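Local coordinates for DUF724 domain-containing protein 6-like (Raphanus sativus, PDB 5ZWX), which binds the H3K9me2 histone mark through its tandem Agenet domains, probably linking heterochromatin to DNA methylation as its Arabidopsis relative does, at residues A[76-81]-A[138-143]. Numbering follows the deposited sequence.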
# COMPACT_ATOMS: atom_id res chain seq x y z
N GLN A 76 -2.32 8.75 -6.78
CA GLN A 76 -2.29 8.09 -5.45
C GLN A 76 -2.50 6.57 -5.57
O GLN A 76 -2.35 5.85 -4.59
CB GLN A 76 -3.36 8.67 -4.55
CG GLN A 76 -3.07 10.06 -4.10
CD GLN A 76 -4.16 10.60 -3.20
OE1 GLN A 76 -4.94 11.45 -3.61
NE2 GLN A 76 -4.24 10.10 -1.96
N LEU A 77 -2.81 6.09 -6.77
CA LEU A 77 -3.21 4.69 -6.93
C LEU A 77 -2.18 3.89 -7.72
O LEU A 77 -1.53 4.44 -8.61
CB LEU A 77 -4.56 4.60 -7.65
CG LEU A 77 -5.70 5.35 -6.96
CD1 LEU A 77 -7.03 5.22 -7.72
CD2 LEU A 77 -5.84 4.84 -5.51
N ARG A 78 -2.05 2.61 -7.38
CA ARG A 78 -1.29 1.69 -8.22
C ARG A 78 -1.96 0.33 -8.19
O ARG A 78 -2.86 0.12 -7.38
CB ARG A 78 0.16 1.61 -7.78
CG ARG A 78 0.33 0.90 -6.39
CD ARG A 78 1.77 1.00 -5.90
NE ARG A 78 2.02 -0.05 -4.88
CZ ARG A 78 3.23 -0.39 -4.43
NH1 ARG A 78 4.31 0.25 -4.89
NH2 ARG A 78 3.37 -1.36 -3.54
N PRO A 79 -1.58 -0.60 -9.10
CA PRO A 79 -2.27 -1.88 -9.03
C PRO A 79 -1.79 -2.65 -7.79
O PRO A 79 -0.77 -2.24 -7.24
CB PRO A 79 -1.85 -2.59 -10.35
CG PRO A 79 -1.21 -1.55 -11.18
CD PRO A 79 -0.62 -0.56 -10.21
N PRO A 80 -2.49 -3.71 -7.40
CA PRO A 80 -1.97 -4.63 -6.37
C PRO A 80 -0.55 -5.07 -6.69
O PRO A 80 -0.24 -5.35 -7.83
CB PRO A 80 -2.92 -5.83 -6.45
CG PRO A 80 -4.16 -5.29 -7.06
CD PRO A 80 -3.71 -4.25 -8.02
N ALA A 81 0.30 -5.10 -5.68
CA ALA A 81 1.66 -5.54 -5.85
C ALA A 81 1.68 -6.94 -6.49
O ALA A 81 0.78 -7.74 -6.26
CB ALA A 81 2.39 -5.55 -4.48
N GLU A 138 5.13 -11.18 7.91
CA GLU A 138 4.54 -9.84 7.98
C GLU A 138 5.18 -8.87 6.99
O GLU A 138 4.82 -7.68 6.95
CB GLU A 138 4.68 -9.27 9.41
CG GLU A 138 3.94 -10.08 10.43
CD GLU A 138 4.14 -9.50 11.85
OE1 GLU A 138 5.21 -9.75 12.45
OE2 GLU A 138 3.22 -8.80 12.34
N LEU A 139 6.14 -9.36 6.20
CA LEU A 139 6.87 -8.47 5.29
C LEU A 139 6.66 -8.88 3.83
O LEU A 139 6.41 -10.05 3.55
CB LEU A 139 8.36 -8.49 5.58
CG LEU A 139 8.80 -8.22 7.02
CD1 LEU A 139 10.29 -8.38 7.02
CD2 LEU A 139 8.40 -6.80 7.42
N ARG A 140 6.77 -7.90 2.93
CA ARG A 140 6.89 -8.21 1.50
C ARG A 140 8.06 -7.40 0.90
O ARG A 140 8.38 -6.34 1.37
CB ARG A 140 5.58 -7.91 0.78
CG ARG A 140 5.21 -6.43 0.74
CD ARG A 140 3.82 -6.16 0.06
NE ARG A 140 3.53 -4.72 -0.10
CZ ARG A 140 2.45 -4.23 -0.72
NH1 ARG A 140 1.51 -5.04 -1.22
NH2 ARG A 140 2.30 -2.90 -0.83
N PHE A 141 8.68 -7.88 -0.17
CA PHE A 141 9.73 -7.09 -0.78
C PHE A 141 9.06 -5.91 -1.42
O PHE A 141 7.99 -6.06 -2.00
CB PHE A 141 10.54 -7.93 -1.79
CG PHE A 141 11.41 -8.93 -1.12
CD1 PHE A 141 12.57 -8.52 -0.48
CD2 PHE A 141 11.07 -10.28 -1.09
CE1 PHE A 141 13.39 -9.44 0.17
CE2 PHE A 141 11.89 -11.20 -0.47
CZ PHE A 141 13.05 -10.78 0.17
N HIS A 142 9.66 -4.74 -1.25
CA HIS A 142 9.09 -3.50 -1.77
C HIS A 142 9.23 -3.44 -3.29
O HIS A 142 10.27 -3.83 -3.81
CB HIS A 142 9.77 -2.29 -1.16
CG HIS A 142 9.15 -0.99 -1.57
ND1 HIS A 142 7.98 -0.52 -1.02
CD2 HIS A 142 9.49 -0.11 -2.55
CE1 HIS A 142 7.65 0.62 -1.60
NE2 HIS A 142 8.55 0.89 -2.54
N ARG A 143 8.20 -2.95 -3.96
CA ARG A 143 8.26 -2.72 -5.41
C ARG A 143 7.67 -1.36 -5.73
O ARG A 143 6.88 -0.83 -4.94
CB ARG A 143 7.49 -3.81 -6.18
CG ARG A 143 8.04 -5.21 -6.02
CD ARG A 143 8.10 -5.93 -7.39
NE ARG A 143 8.01 -7.38 -7.22
CZ ARG A 143 8.03 -8.27 -8.20
NH1 ARG A 143 8.15 -7.87 -9.46
NH2 ARG A 143 7.94 -9.56 -7.91
O HOH W 1 5.54 -2.74 -2.51
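Arg78 reaches across to segment 138-143, where its NH1 donates a hydrogen bond to Arg143 O, 2.8 Å away. The chain turns at CB, which sets CG between the backbone N and the carbonyl carbon (chi1 69°), and the extended run from CG to NE carries the charge across to 138-143, a distance that suits the long arginine. Its side chain touches Trp145 and Trp150. At the tip the work is divided. The NH1 bond is bent, 147° at the hydrogen, and reaches the carbonyl from outside its plane. Arg78 NH2 donates to a water lying in its guanidinium plane, 2.8 Å from Arg78 NH2, and the same water accepts from Arg143 N at 3.0 Å, so the backbone of Arg143 is held at both its N and its O.

Arg140 comes from the opposite direction, and its NH2 stops 3.3 Å from Arg78 NH2, with the two guanidinium planes 46° apart. Both groups gather round Glu21, whose OE1 pairs with Arg78 NH2 and OE2 with Arg140 NH1, probably balancing their charge, while Asp100 OD2 forms a salt bridge with Arg140 NE. Over one face of the Arg140 guanidinium sits Ala81 CB, 3.4 Å from Arg140 NH1, a methyl small enough to rest on the flat group. This charged network joins strand 77-78 and the loop after it, in the first SH3-like Agenet domain, to strand 139-146, probably in the second, consistent with a compact tandem cassette.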